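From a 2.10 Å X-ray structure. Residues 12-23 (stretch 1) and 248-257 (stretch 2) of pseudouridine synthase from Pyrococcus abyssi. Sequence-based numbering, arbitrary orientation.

Stretch 1 12-23: ADIKREVIVKDD
Stretch 2, residues 248-257: EHLPKIWIKD

Two largely non-helical segments, each with a short strand, can run side by side without forming a sheet, joined by side chains that bridge the space between them. Residues 12-23 and 248-257 of this pseudouridine synthase, at least 233 positions apart wherever they touch, illustrate the principle. Their end-to-end directions differ by 11°, so the chains run nearly parallel. The register pairs Asp13 with His249 (CA to CA 5.9 Å), Arg16 with Pro251 (CA to CA 7.5 Å), Val18 with Lys252 (CA to CA 8.8 Å) and Asp22 with Lys256 (CA to CA 9.1 Å). The spacing thus widens along the chain, and no backbone-to-backbone hydrogen bond links the stretches. Strand geometry covers 18-20, with phi/psi near -112/130 at Val18, and 252-255, with -95/129 at Trp254. Only 374 Å² is buried, both sides summed.

A clear direct hydrogen bond is made by a side chain to a backbone carbonyl. Arg16 (phi/psi -83/153) points its CA-to-CB bond toward the partner and extends through chi1 m, chi2 t and chi3 t before chi4 turns to 65°. Arg16 NH2 then donates to His249 O at 2.6 Å, with an N-H...O angle of 160°; the carbonyl oxygen lies near the guanidinium plane, where the N-H groups point. One face of the same planar group covers the following backbone, with Arg16 CZ 3.7 Å from Pro251 N, while Arg16 NE comes within 3.8 Å of Pro251 CG. Arg16 NH1 is 3.5 Å from Leu250 O, but the angle is too poor for a hydrogen bond.

Charge pairing closes the far end. Asp22 (phi/psi -118/94, chi1 t, chi2 -37°) directs CA-to-CB toward stretch 2. Lys256, at the N-cap position of a helix, leaves its backbone sideways, yet its chain, m at chi1 and t thereafter, brings its end nearer. Asp22 OD2 and Lys256 NZ form a salt bridge at 3.5 Å, a long one, and a water also bridges the same two atoms: it donates to Asp22 OD2 at 3.0 Å and accepts from Lys256 NZ at 2.8 Å.

Nonpolar contacts complete the set. Asp13, poorly ordered, with phi/psi -134/49, chi1 p and chi2 -62°, makes its closest approach through its methylene: Asp13 CB sits over one face of the His249 ring, 3.2 Å from His249 NE2 and 3.5 Å from the ring centroid, 26° off the normal, a CH-pi contact. His249 has phi/psi -94/5, chi1 m and chi2 175°. Between the Arg16 and Asp22 contacts, Val18 (chi1 t) and Trp254 (chi1 m, chi2 -93°) point toward each other's stretches, and Val18 CG2 meets Trp254 CH2 at 4.1 Å, an ordinary van der Waals contact.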

# COMPACT_ATOMS: atom_id res chain seq x y z
N ALA A 12 -7.44 -34.05 10.78
CA ALA A 12 -8.39 -34.79 11.66
C ALA A 12 -9.79 -34.16 11.65
O ALA A 12 -10.18 -33.46 12.59
CB ALA A 12 -7.85 -34.84 13.08
N ASP A 13 -10.54 -34.41 10.58
CA ASP A 13 -11.89 -33.88 10.44
C ASP A 13 -12.84 -34.98 9.97
O ASP A 13 -13.61 -34.80 9.03
CB ASP A 13 -11.90 -32.71 9.45
CG ASP A 13 -11.34 -33.09 8.09
OD1 ASP A 13 -10.15 -33.46 8.02
OD2 ASP A 13 -12.08 -33.01 7.09
N ILE A 14 -12.77 -36.13 10.64
CA ILE A 14 -13.62 -37.27 10.32
C ILE A 14 -14.91 -37.22 11.14
O ILE A 14 -14.87 -37.10 12.37
CB ILE A 14 -12.88 -38.59 10.62
CG1 ILE A 14 -11.55 -38.61 9.87
CG2 ILE A 14 -13.75 -39.78 10.23
CD1 ILE A 14 -10.68 -39.82 10.18
N LYS A 15 -16.04 -37.32 10.46
CA LYS A 15 -17.35 -37.29 11.11
C LYS A 15 -17.40 -38.16 12.36
O LYS A 15 -17.16 -39.37 12.30
CB LYS A 15 -18.45 -37.76 10.14
CG LYS A 15 -18.72 -36.83 8.98
CD LYS A 15 -19.84 -37.38 8.11
CE LYS A 15 -20.23 -36.39 7.02
NZ LYS A 15 -21.34 -36.92 6.18
N ARG A 16 -17.71 -37.54 13.49
CA ARG A 16 -17.81 -38.28 14.74
C ARG A 16 -19.18 -38.93 14.82
O ARG A 16 -20.16 -38.45 14.23
CB ARG A 16 -17.63 -37.35 15.94
CG ARG A 16 -16.36 -36.52 15.93
CD ARG A 16 -16.18 -35.80 17.26
NE ARG A 16 -15.02 -34.92 17.27
CZ ARG A 16 -14.91 -33.83 16.51
NH1 ARG A 16 -15.89 -33.50 15.67
NH2 ARG A 16 -13.81 -33.09 16.57
N GLU A 17 -19.25 -40.03 15.55
CA GLU A 17 -20.50 -40.76 15.73
C GLU A 17 -21.41 -39.95 16.67
O GLU A 17 -20.92 -39.25 17.55
CB GLU A 17 -20.17 -42.12 16.33
CG GLU A 17 -21.31 -43.11 16.39
CD GLU A 17 -20.79 -44.53 16.43
OE1 GLU A 17 -20.23 -44.98 15.41
OE2 GLU A 17 -20.95 -45.19 17.48
N VAL A 18 -22.72 -40.03 16.45
CA VAL A 18 -23.68 -39.32 17.28
C VAL A 18 -24.49 -40.33 18.11
O VAL A 18 -25.01 -41.30 17.57
CB VAL A 18 -24.67 -38.49 16.43
CG1 VAL A 18 -25.72 -37.85 17.33
CG2 VAL A 18 -23.93 -37.42 15.65
N ILE A 19 -24.58 -40.09 19.41
CA ILE A 19 -25.32 -40.97 20.28
C ILE A 19 -26.55 -40.25 20.82
O ILE A 19 -26.43 -39.22 21.49
CB ILE A 19 -24.44 -41.45 21.45
CG1 ILE A 19 -23.19 -42.13 20.90
CG2 ILE A 19 -25.23 -42.41 22.34
CD1 ILE A 19 -22.23 -42.62 21.95
N VAL A 20 -27.72 -40.79 20.53
CA VAL A 20 -28.98 -40.20 20.96
C VAL A 20 -29.39 -40.64 22.36
O VAL A 20 -29.52 -41.82 22.65
CB VAL A 20 -30.12 -40.54 19.99
CG1 VAL A 20 -31.41 -39.92 20.47
CG2 VAL A 20 -29.79 -40.04 18.60
N LYS A 21 -29.59 -39.65 23.22
CA LYS A 21 -29.99 -39.90 24.60
C LYS A 21 -31.51 -39.81 24.68
O LYS A 21 -32.16 -40.66 25.30
CB LYS A 21 -29.32 -38.85 25.49
CG LYS A 21 -29.42 -39.08 27.00
CD LYS A 21 -28.65 -37.98 27.72
CE LYS A 21 -28.90 -37.97 29.22
NZ LYS A 21 -28.35 -39.17 29.90
N ASP A 22 -32.09 -38.80 24.02
CA ASP A 22 -33.54 -38.59 24.03
C ASP A 22 -34.10 -38.71 22.61
O ASP A 22 -34.12 -37.73 21.87
CB ASP A 22 -33.86 -37.19 24.58
CG ASP A 22 -35.35 -36.99 24.84
OD1 ASP A 22 -36.18 -37.49 24.06
OD2 ASP A 22 -35.68 -36.30 25.83
N ASP A 23 -34.58 -39.90 22.25
CA ASP A 23 -35.12 -40.15 20.91
C ASP A 23 -36.39 -39.38 20.58
O ASP A 23 -36.73 -39.22 19.40
CB ASP A 23 -35.42 -41.64 20.70
CG ASP A 23 -34.28 -42.54 21.13
OD1 ASP A 23 -33.11 -42.17 20.91
OD2 ASP A 23 -34.56 -43.63 21.69
N GLU A 248 -17.63 -26.68 13.05
CA GLU A 248 -17.82 -27.93 12.33
C GLU A 248 -16.85 -29.05 12.73
O GLU A 248 -17.20 -30.22 12.68
CB GLU A 248 -17.73 -27.69 10.83
CG GLU A 248 -19.09 -27.50 10.18
CD GLU A 248 -19.01 -26.99 8.76
OE1 GLU A 248 -18.12 -27.44 8.02
OE2 GLU A 248 -19.86 -26.14 8.40
N HIS A 249 -15.64 -28.69 13.13
CA HIS A 249 -14.67 -29.70 13.53
C HIS A 249 -14.68 -29.98 15.03
O HIS A 249 -13.85 -30.74 15.52
CB HIS A 249 -13.26 -29.30 13.07
CG HIS A 249 -13.05 -29.40 11.59
ND1 HIS A 249 -11.90 -28.97 10.97
CD2 HIS A 249 -13.84 -29.90 10.61
CE1 HIS A 249 -11.98 -29.21 9.68
NE2 HIS A 249 -13.15 -29.77 9.43
N LEU A 250 -15.61 -29.37 15.76
CA LEU A 250 -15.67 -29.58 17.20
C LEU A 250 -16.70 -30.62 17.61
O LEU A 250 -17.69 -30.83 16.92
CB LEU A 250 -16.02 -28.29 17.94
CG LEU A 250 -15.09 -27.08 17.90
CD1 LEU A 250 -15.65 -26.03 18.84
CD2 LEU A 250 -13.68 -27.48 18.29
N PRO A 251 -16.46 -31.29 18.74
CA PRO A 251 -17.39 -32.31 19.26
C PRO A 251 -18.64 -31.50 19.65
O PRO A 251 -18.52 -30.40 20.21
CB PRO A 251 -16.66 -32.84 20.50
CG PRO A 251 -15.22 -32.56 20.21
CD PRO A 251 -15.26 -31.20 19.60
N LYS A 252 -19.82 -32.03 19.39
CA LYS A 252 -21.02 -31.29 19.72
C LYS A 252 -21.97 -31.97 20.68
O LYS A 252 -21.95 -33.19 20.81
CB LYS A 252 -21.78 -30.95 18.43
CG LYS A 252 -20.99 -30.11 17.47
CD LYS A 252 -21.68 -29.99 16.13
CE LYS A 252 -20.82 -29.21 15.16
NZ LYS A 252 -21.46 -29.10 13.82
N ILE A 253 -22.79 -31.16 21.34
CA ILE A 253 -23.81 -31.65 22.27
C ILE A 253 -25.08 -30.91 21.88
O ILE A 253 -25.13 -29.68 21.91
CB ILE A 253 -23.46 -31.33 23.74
CG1 ILE A 253 -22.15 -32.02 24.12
CG2 ILE A 253 -24.61 -31.81 24.67
CD1 ILE A 253 -21.65 -31.67 25.51
N TRP A 254 -26.11 -31.66 21.48
CA TRP A 254 -27.38 -31.09 21.07
C TRP A 254 -28.35 -31.07 22.25
O TRP A 254 -28.56 -32.08 22.91
CB TRP A 254 -27.94 -31.91 19.90
CG TRP A 254 -27.18 -31.71 18.61
CD1 TRP A 254 -27.49 -30.81 17.63
CD2 TRP A 254 -26.04 -32.45 18.15
NE1 TRP A 254 -26.61 -30.96 16.58
CE2 TRP A 254 -25.71 -31.95 16.87
CE3 TRP A 254 -25.26 -33.49 18.69
CZ2 TRP A 254 -24.64 -32.46 16.11
CZ3 TRP A 254 -24.19 -34.00 17.94
CH2 TRP A 254 -23.89 -33.48 16.66
N ILE A 255 -28.95 -29.92 22.50
CA ILE A 255 -29.84 -29.82 23.65
C ILE A 255 -31.28 -29.46 23.37
O ILE A 255 -31.62 -28.94 22.30
CB ILE A 255 -29.27 -28.82 24.66
CG1 ILE A 255 -29.26 -27.41 24.05
CG2 ILE A 255 -27.85 -29.24 25.04
CD1 ILE A 255 -28.84 -26.32 25.01
N LYS A 256 -32.14 -29.77 24.34
CA LYS A 256 -33.57 -29.49 24.25
C LYS A 256 -33.80 -27.99 24.20
O LYS A 256 -32.97 -27.22 24.67
CB LYS A 256 -34.30 -30.06 25.47
CG LYS A 256 -34.02 -31.52 25.74
CD LYS A 256 -34.76 -32.01 26.98
CE LYS A 256 -34.37 -33.45 27.29
NZ LYS A 256 -35.15 -34.02 28.43
N ASP A 257 -34.94 -27.59 23.63
CA ASP A 257 -35.28 -26.17 23.54
C ASP A 257 -35.25 -25.49 24.92
O ASP A 257 -34.75 -24.37 25.06
CB ASP A 257 -36.68 -25.99 22.94
CG ASP A 257 -36.73 -26.33 21.45
OD1 ASP A 257 -37.82 -26.19 20.85
OD2 ASP A 257 -35.70 -26.74 20.88
O HOH W 1 -35.00 -36.79 28.69